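Local coordinates for protein adenine phosphoribosyltransferase, putative (Trypanosoma brucei brucei, PDB 5VN4) that probably makes AMP from adenine and 5-phospho-alpha-D-ribose 1-diphosphate, releasing diphosphate, in the purine salvage pathway, and works as a homodimer, at residues 63-75 and 92-104. Sequence-based numbering, arbitrary orientation. Where two conformers were deposited one is given.
Sequences MRGIRDFFVDRYK and FLLGPMIAVELNV
In the type I phosphoribosyltransferase fold, segment 63-75 of helix 60-75 packs on helix 95-102 at the dimer interface, their axes approaching to 9.1 Å at a crossing angle of -44°. M97 reaches across at one end: with CG set between its backbone N and carbonyl carbon (chi1 70°) and the chain extended beyond, its CE lies 3.5 Å from M63 O and touches CG2 of I66, while the bent M63 chain crosses it at about a right angle. The R67 chain, bent at chi2 and chi3, lays CG on M97 CG (3.8 Å). In the middle, I98 CD1 presses on F70 CB (3.6 Å), and V71 CG2 rests against E101 CB (3.7 Å). L102 ends the apolar row, its CD1 at the edge of the Y74 ring and its CD2 3.6 Å from K75 CG. K75 NZ hydrogen-bonds E101 O (3.0 Å) from above the carbonyl plane. R67 NE forms a salt bridge with D68 OD1 (2.7 Å); R67 NH1 and E101 OE2 form only a long one, bridged by a water that also donates to M97 O. The stronger partner of E101 is R67 of the second subunit. Apolar side chains thus seat the helices, while the water-bridged charges tie them to that subunit.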
ATOM      1  N   MET A  63       4.715  -4.543  12.964  1.00 10.37           N
ATOM      2  CA  MET A  63       3.484  -4.393  12.188  1.00  9.94           C
ATOM      3  C   MET A  63       2.265  -4.822  12.994  1.00 11.24           C
ATOM      4  O   MET A  63       1.231  -4.140  12.984  1.00 12.06           O
ATOM      5  CB  MET A  63       3.572  -5.178  10.879  1.00 10.63           C
ATOM      6  CG  MET A  63       4.520  -4.573   9.858  1.00 10.62           C
ATOM      7  SD  MET A  63       3.931  -2.986   9.192  1.00 10.74           S
ATOM      8  CE  MET A  63       2.764  -3.538   7.945  1.00 11.32           C
ATOM      9  N   ARG A  64       2.375  -5.943  13.709  1.00 11.39           N
ATOM     10  CA  ARG A  64       1.291  -6.378  14.583  1.00 13.81           C
ATOM     11  C   ARG A  64       1.037  -5.367  15.698  1.00 13.27           C
ATOM     12  O   ARG A  64      -0.115  -5.132  16.076  1.00 13.92           O
ATOM     13  CB  ARG A  64       1.619  -7.754  15.157  1.00 16.61           C
ATOM     14  CG  ARG A  64       0.484  -8.401  15.938  1.00 21.53           C
ATOM     15  CD  ARG A  64       0.843  -9.834  16.306  1.00 24.84           C
ATOM     16  NE  ARG A  64       1.367 -10.546  15.142  1.00 27.75           N
ATOM     17  CZ  ARG A  64       2.632 -10.931  14.997  1.00 30.55           C
ATOM     18  NH1 ARG A  64       3.518 -10.708  15.959  1.00 30.98           N
ATOM     19  NH2 ARG A  64       3.007 -11.555  13.889  1.00 31.66           N
ATOM     20  N   GLY A  65       2.099  -4.761  16.244  1.00 12.36           N
ATOM     21  CA  GLY A  65       1.902  -3.753  17.273  1.00 13.03           C
ATOM     22  C   GLY A  65       1.185  -2.522  16.747  1.00 12.57           C
ATOM     23  O   GLY A  65       0.317  -1.963  17.425  1.00 13.29           O
ATOM     24  N   ILE A  66       1.528  -2.095  15.525  1.00 11.49           N
ATOM     25  CA  ILE A  66       0.822  -0.985  14.882  1.00 11.43           C
ATOM     26  C   ILE A  66      -0.647  -1.334  14.696  1.00 12.16           C
ATOM     27  O   ILE A  66      -1.547  -0.559  15.050  1.00 13.12           O
ATOM     28  CB  ILE A  66       1.481  -0.643  13.530  1.00 11.55           C
ATOM     29  CG1 ILE A  66       2.914  -0.143  13.707  1.00 11.39           C
ATOM     30  CG2 ILE A  66       0.633   0.373  12.753  1.00 13.10           C
ATOM     31  CD1 ILE A  66       3.706  -0.212  12.416  1.00 11.04           C
ATOM     32  N   ARG A  67      -0.907  -2.489  14.079  1.00 12.45           N
ATOM     33  CA  ARG A  67      -2.274  -2.939  13.855  1.00 13.28           C
ATOM     34  C   ARG A  67      -3.045  -2.984  15.167  1.00 13.65           C
ATOM     35  O   ARG A  67      -4.147  -2.431  15.277  1.00 14.98           O
ATOM     36  CB  ARG A  67      -2.233  -4.326  13.205  1.00 14.42           C
ATOM     37  CG  ARG A  67      -3.565  -4.845  12.684  1.00 16.60           C
ATOM     38  CD  ARG A  67      -4.339  -5.714  13.678  1.00 21.12           C
ATOM     39  NE  ARG A  67      -3.537  -6.704  14.398  1.00 22.02           N
ATOM     40  CZ  ARG A  67      -3.288  -7.948  13.989  1.00 23.57           C
ATOM     41  NH1 ARG A  67      -3.740  -8.392  12.822  1.00 22.61           N
ATOM     42  NH2 ARG A  67      -2.567  -8.751  14.759  1.00 25.21           N
ATOM     43  N   ASP A  68      -2.470  -3.637  16.178  1.00 13.77           N
ATOM     44  CA  ASP A  68      -3.176  -3.818  17.443  1.00 15.44           C
ATOM     45  C   ASP A  68      -3.456  -2.482  18.110  1.00 14.66           C
ATOM     46  O   ASP A  68      -4.534  -2.279  18.678  1.00 15.76           O
ATOM     47  CB  ASP A  68      -2.361  -4.711  18.380  1.00 17.70           C
ATOM     48  CG  ASP A  68      -2.332  -6.168  17.945  1.00 20.54           C
ATOM     49  OD1 ASP A  68      -3.113  -6.556  17.053  1.00 21.69           O
ATOM     50  OD2 ASP A  68      -1.515  -6.928  18.505  1.00 23.10           O
ATOM     51  N   PHE A  69      -2.491  -1.559  18.058  1.00 14.06           N
ATOM     52  CA  PHE A  69      -2.693  -0.253  18.678  1.00 13.94           C
ATOM     53  C   PHE A  69      -3.908   0.454  18.089  1.00 14.15           C
ATOM     54  O   PHE A  69      -4.798   0.905  18.824  1.00 14.66           O
ATOM     55  CB  PHE A  69      -1.450   0.627  18.524  1.00 14.03           C
ATOM     56  CG  PHE A  69      -1.626   1.982  19.142  1.00 13.45           C
ATOM     57  CD1 PHE A  69      -1.342   2.181  20.485  1.00 14.86           C
ATOM     58  CD2 PHE A  69      -2.140   3.040  18.407  1.00 13.19           C
ATOM     59  CE1 PHE A  69      -1.546   3.414  21.084  1.00 14.75           C
ATOM     60  CE2 PHE A  69      -2.348   4.274  19.000  1.00 13.39           C
ATOM     61  CZ  PHE A  69      -2.043   4.462  20.340  1.00 13.99           C
ATOM     62  N   PHE A  70      -3.961   0.561  16.759  1.00 13.58           N
ATOM     63  CA  PHE A  70      -5.034   1.339  16.144  1.00 13.78           C
ATOM     64  C   PHE A  70      -6.375   0.611  16.150  1.00 14.64           C
ATOM     65  O   PHE A  70      -7.418   1.252  16.317  1.00 15.27           O
ATOM     66  CB  PHE A  70      -4.623   1.805  14.748  1.00 13.39           C
ATOM     67  CG  PHE A  70      -3.634   2.931  14.765  1.00 12.75           C
ATOM     68  CD1 PHE A  70      -4.027   4.195  15.180  1.00 13.45           C
ATOM     69  CD2 PHE A  70      -2.317   2.730  14.379  1.00 13.08           C
ATOM     70  CE1 PHE A  70      -3.141   5.245  15.202  1.00 13.29           C
ATOM     71  CE2 PHE A  70      -1.417   3.778  14.406  1.00 13.25           C
ATOM     72  CZ  PHE A  70      -1.831   5.041  14.813  1.00 12.31           C
ATOM     73  N   VAL A  71      -6.378  -0.713  15.995  1.00 15.39           N
ATOM     74  CA  VAL A  71      -7.629  -1.453  16.115  1.00 16.51           C
ATOM     75  C   VAL A  71      -8.219  -1.272  17.507  1.00 17.88           C
ATOM     76  O   VAL A  71      -9.401  -0.944  17.659  1.00 18.62           O
ATOM     77  CB  VAL A  71      -7.426  -2.934  15.753  1.00 16.96           C
ATOM     78  CG1 VAL A  71      -8.672  -3.741  16.124  1.00 18.25           C
ATOM     79  CG2 VAL A  71      -7.119  -3.070  14.269  1.00 17.62           C
ATOM     80  N   ASP A  72      -7.394  -1.449  18.546  1.00 18.51           N
ATOM     81  CA  ASP A  72      -7.889  -1.282  19.910  0.59 19.95           C
ATOM     82  C   ASP A  72      -8.364   0.141  20.158  1.00 19.27           C
ATOM     83  O   ASP A  72      -9.389   0.354  20.815  1.00 20.73           O
ATOM     84  CB  ASP A  72      -6.817  -1.667  20.931  0.59 21.87           C
ATOM     85  CG  ASP A  72      -7.165  -1.214  22.346  0.59 23.82           C
ATOM     86  OD1 ASP A  72      -6.828  -0.067  22.720  0.59 23.89           O
ATOM     87  OD2 ASP A  72      -7.796  -2.004  23.082  0.59 24.95           O
ATOM     88  N   ARG A  73      -7.626   1.127  19.643  1.00 18.47           N
ATOM     89  CA  ARG A  73      -7.974   2.525  19.864  1.00 17.87           C
ATOM     90  C   ARG A  73      -9.342   2.842  19.280  1.00 18.66           C
ATOM     91  O   ARG A  73     -10.188   3.460  19.939  1.00 20.21           O
ATOM     92  CB  ARG A  73      -6.900   3.414  19.236  1.00 17.17           C
ATOM     93  CG  ARG A  73      -7.144   4.895  19.396  1.00 16.19           C
ATOM     94  CD  ARG A  73      -5.893   5.657  18.989  1.00 16.54           C
ATOM     95  NE  ARG A  73      -6.100   7.097  19.093  1.00 16.04           N
ATOM     96  CZ  ARG A  73      -5.992   7.786  20.224  1.00 16.03           C
ATOM     97  NH1 ARG A  73      -5.656   7.170  21.354  1.00 17.43           N
ATOM     98  NH2 ARG A  73      -6.208   9.094  20.220  1.00 16.68           N
ATOM     99  N   TYR A  74      -9.576   2.424  18.036  1.00 18.92           N
ATOM    100  CA  TYR A  74     -10.822   2.777  17.372  1.00 19.86           C
ATOM    101  C   TYR A  74     -11.976   1.863  17.762  1.00 22.43           C
ATOM    102  O   TYR A  74     -13.131   2.281  17.660  1.00 23.49           O
ATOM    103  CB  TYR A  74     -10.613   2.850  15.857  1.00 19.04           C
ATOM    104  CG  TYR A  74      -9.521   3.835  15.474  1.00 16.54           C
ATOM    105  CD1 TYR A  74      -9.385   5.050  16.149  1.00 16.95           C
ATOM    106  CD2 TYR A  74      -8.615   3.546  14.461  1.00 16.49           C
ATOM    107  CE1 TYR A  74      -8.382   5.949  15.816  1.00 16.40           C
ATOM    108  CE2 TYR A  74      -7.606   4.434  14.121  1.00 15.43           C
ATOM    109  CZ  TYR A  74      -7.495   5.638  14.798  1.00 14.92           C
ATOM    110  OH  TYR A  74      -6.494   6.520  14.455  1.00 16.33           O
ATOM    111  N   LYS A  75     -11.689   0.644  18.231  1.00 23.60           N
ATOM    112  CA  LYS A  75     -12.746  -0.203  18.774  1.00 28.63           C
ATOM    113  C   LYS A  75     -13.322   0.375  20.057  1.00 31.89           C
ATOM    114  O   LYS A  75     -14.477   0.098  20.397  1.00 33.31           O
ATOM    115  CB  LYS A  75     -12.215  -1.602  19.085  1.00 30.29           C
ATOM    116  CG  LYS A  75     -12.206  -2.574  17.934  1.00 33.40           C
ATOM    117  CD  LYS A  75     -12.282  -3.998  18.474  1.00 36.39           C
ATOM    118  CE  LYS A  75     -11.804  -5.012  17.455  1.00 38.26           C
ATOM    119  NZ  LYS A  75     -12.432  -4.785  16.127  1.00 39.14           N
ATOM    120  N   PHE A  92      -0.936   2.988   2.218  1.00 10.65           N
ATOM    121  CA  PHE A  92      -1.544   1.733   1.783  1.00 10.30           C
ATOM    122  C   PHE A  92      -1.019   0.544   2.571  1.00 10.46           C
ATOM    123  O   PHE A  92      -1.702  -0.479   2.664  1.00 11.55           O
ATOM    124  CB  PHE A  92      -1.218   1.481   0.307  1.00 11.00           C
ATOM    125  CG  PHE A  92      -1.993   2.335  -0.675  1.00 11.34           C
ATOM    126  CD1 PHE A  92      -2.843   3.358  -0.268  1.00 11.26           C
ATOM    127  CD2 PHE A  92      -1.866   2.082  -2.032  1.00 12.69           C
ATOM    128  CE1 PHE A  92      -3.557   4.101  -1.205  1.00 12.00           C
ATOM    129  CE2 PHE A  92      -2.571   2.820  -2.972  1.00 13.61           C
ATOM    130  CZ  PHE A  92      -3.416   3.838  -2.559  1.00 12.59           C
ATOM    131  N   LEU A  93       0.201   0.642   3.107  1.00 10.51           N
ATOM    132  CA  LEU A  93       0.823  -0.457   3.838  1.00 10.14           C
ATOM    133  C   LEU A  93       0.238  -0.650   5.228  1.00  9.75           C
ATOM    134  O   LEU A  93       0.409  -1.728   5.817  1.00 11.70           O
ATOM    135  CB  LEU A  93       2.317  -0.181   3.986  1.00 10.54           C
ATOM    136  CG  LEU A  93       3.108  -0.154   2.678  1.00 10.63           C
ATOM    137  CD1 LEU A  93       4.455   0.532   2.862  1.00 10.68           C
ATOM    138  CD2 LEU A  93       3.301  -1.580   2.167  1.00 11.37           C
ATOM    139  N   LEU A  94      -0.445   0.360   5.762  1.00 10.78           N
ATOM    140  CA  LEU A  94      -0.876   0.371   7.152  1.00 11.30           C
ATOM    141  C   LEU A  94      -2.388   0.310   7.320  1.00 11.90           C
ATOM    142  O   LEU A  94      -2.873  -0.338   8.247  1.00 12.64           O
ATOM    143  CB  LEU A  94      -0.339   1.628   7.858  1.00 12.31           C
ATOM    144  CG  LEU A  94       1.175   1.840   7.790  1.00 12.85           C
ATOM    145  CD1 LEU A  94       1.566   3.192   8.397  1.00 14.78           C
ATOM    146  CD2 LEU A  94       1.911   0.693   8.476  1.00 13.27           C
ATOM    147  N   GLY A  95      -3.149   0.996   6.468  1.00 11.89           N
ATOM    148  CA  GLY A  95      -4.585   1.095   6.626  1.00 12.48           C
ATOM    149  C   GLY A  95      -5.360  -0.211   6.530  1.00 12.43           C
ATOM    150  O   GLY A  95      -6.197  -0.512   7.388  1.00 12.32           O
ATOM    151  N   PRO A  96      -5.118  -1.004   5.476  1.00 12.65           N
ATOM    152  CA  PRO A  96      -5.952  -2.204   5.276  1.00 12.49           C
ATOM    153  C   PRO A  96      -5.946  -3.184   6.435  1.00 12.46           C
ATOM    154  O   PRO A  96      -7.005  -3.734   6.765  1.00 14.14           O
ATOM    155  CB  PRO A  96      -5.383  -2.811   3.988  1.00 12.80           C
ATOM    156  CG  PRO A  96      -4.892  -1.630   3.228  1.00 13.17           C
ATOM    157  CD  PRO A  96      -4.287  -0.735   4.290  1.00 13.10           C
ATOM    158  N   MET A  97      -4.795  -3.428   7.068  1.00 12.99           N
ATOM    159  CA  MET A  97      -4.777  -4.395   8.164  1.00 13.70           C
ATOM    160  C   MET A  97      -5.573  -3.900   9.364  1.00 13.55           C
ATOM    161  O   MET A  97      -6.070  -4.712  10.151  1.00 15.71           O
ATOM    162  CB  MET A  97      -3.342  -4.744   8.562  1.00 14.71           C
ATOM    163  CG  MET A  97      -2.579  -3.610   9.250  1.00 14.64           C
ATOM    164  SD  MET A  97      -0.840  -4.038   9.450  1.00 14.45           S
ATOM    165  CE  MET A  97      -0.236  -2.529  10.194  1.00 14.37           C
ATOM    166  N   ILE A  98      -5.703  -2.583   9.521  1.00 13.08           N
ATOM    167  CA  ILE A  98      -6.547  -2.023  10.573  1.00 13.25           C
ATOM    168  C   ILE A  98      -8.012  -2.091  10.172  1.00 14.06           C
ATOM    169  O   ILE A  98      -8.865  -2.551  10.943  1.00 14.98           O
ATOM    170  CB  ILE A  98      -6.103  -0.582  10.894  1.00 12.89           C
ATOM    171  CG1 ILE A  98      -4.659  -0.579  11.401  1.00 12.62           C
ATOM    172  CG2 ILE A  98      -7.041   0.059  11.912  1.00 14.59           C
ATOM    173  CD1 ILE A  98      -3.988   0.786  11.313  1.00 12.79           C
ATOM    174  N   ALA A  99      -8.311  -1.667   8.939  1.00 14.70           N
ATOM    175  CA  ALA A  99      -9.691  -1.612   8.467  1.00 14.85           C
ATOM    176  C   ALA A  99     -10.354  -2.985   8.473  1.00 15.55           C
ATOM    177  O   ALA A  99     -11.547  -3.101   8.778  1.00 16.55           O
ATOM    178  CB  ALA A  99      -9.736  -1.014   7.063  1.00 15.10           C
ATOM    179  N   VAL A 100      -9.611  -4.042   8.125  1.00 16.33           N
ATOM    180  CA  VAL A 100     -10.230  -5.360   8.078  0.58 17.65           C
ATOM    181  C   VAL A 100     -10.680  -5.800   9.467  1.00 18.63           C
ATOM    182  O   VAL A 100     -11.754  -6.392   9.616  1.00 20.17           O
ATOM    183  CB  VAL A 100      -9.327  -6.386   7.363  0.58 18.46           C
ATOM    184  CG1 VAL A 100      -8.101  -6.721   8.194  0.58 18.25           C
ATOM    185  CG2 VAL A 100     -10.119  -7.640   7.017  0.58 19.70           C
ATOM    186  N   GLU A 101      -9.894  -5.499  10.504  1.00 18.27           N
ATOM    187  CA  GLU A 101     -10.292  -5.902  11.851  1.00 20.51           C
ATOM    188  C   GLU A 101     -11.435  -5.052  12.383  1.00 19.97           C
ATOM    189  O   GLU A 101     -12.239  -5.532  13.190  1.00 21.77           O
ATOM    190  CB  GLU A 101      -9.110  -5.818  12.813  1.00 21.51           C
ATOM    191  CG  GLU A 101      -7.892  -6.600  12.384  1.00 22.96           C
ATOM    192  CD  GLU A 101      -8.160  -8.078  12.240  1.00 25.22           C
ATOM    193  OE1 GLU A 101      -9.094  -8.599  12.891  1.00 26.08           O
ATOM    194  OE2 GLU A 101      -7.424  -8.722  11.467  1.00 27.10           O
ATOM    195  N   LEU A 102     -11.506  -3.787  11.977  1.00 20.23           N
ATOM    196  CA  LEU A 102     -12.619  -2.932  12.358  1.00 19.59           C
ATOM    197  C   LEU A 102     -13.847  -3.161  11.494  1.00 20.89           C
ATOM    198  O   LEU A 102     -14.914  -2.627  11.813  1.00 22.41           O
ATOM    199  CB  LEU A 102     -12.199  -1.465  12.262  1.00 19.33           C
ATOM    200  CG  LEU A 102     -11.105  -1.004  13.227  1.00 19.48           C
ATOM    201  CD1 LEU A 102     -10.708   0.421  12.895  1.00 20.52           C
ATOM    202  CD2 LEU A 102     -11.585  -1.105  14.671  1.00 19.86           C
ATOM    203  N   ASN A 103     -13.713  -3.930  10.415  1.00 19.54           N
ATOM    204  CA  ASN A 103     -14.804  -4.176   9.476  1.00 20.45           C
ATOM    205  C   ASN A 103     -15.325  -2.875   8.869  1.00 19.52           C
ATOM    206  O   ASN A 103     -16.532  -2.618   8.836  1.00 21.27           O
ATOM    207  CB  ASN A 103     -15.933  -4.988  10.113  1.00 22.71           C
ATOM    208  CG  ASN A 103     -16.914  -5.502   9.088  1.00 25.73           C
ATOM    209  OD1 ASN A 103     -16.523  -5.938   8.005  1.00 27.60           O
ATOM    210  ND2 ASN A 103     -18.198  -5.429   9.409  1.00 27.65           N
ATOM    211  N   VAL A 104     -14.399  -2.050   8.390  1.00 17.58           N
ATOM    212  CA  VAL A 104     -14.767  -0.797   7.734  1.00 16.60           C
ATOM    213  C   VAL A 104     -14.058  -0.724   6.389  1.00 15.38           C
ATOM    214  O   VAL A 104     -13.005  -1.354   6.185  1.00 16.20           O
ATOM    215  CB  VAL A 104     -14.430   0.438   8.606  1.00 17.59           C
ATOM    216  CG1 VAL A 104     -15.228   0.422   9.912  1.00 19.02           C
ATOM    217  CG2 VAL A 104     -12.923   0.531   8.860  1.00 18.03           C
TER
HETATM  218  O   HOH W   1      -5.200  -7.286  10.588  1.00 24.49           O
HETATM  219  O   HOH W   2     -15.050  -2.813  15.121  1.00 51.25           O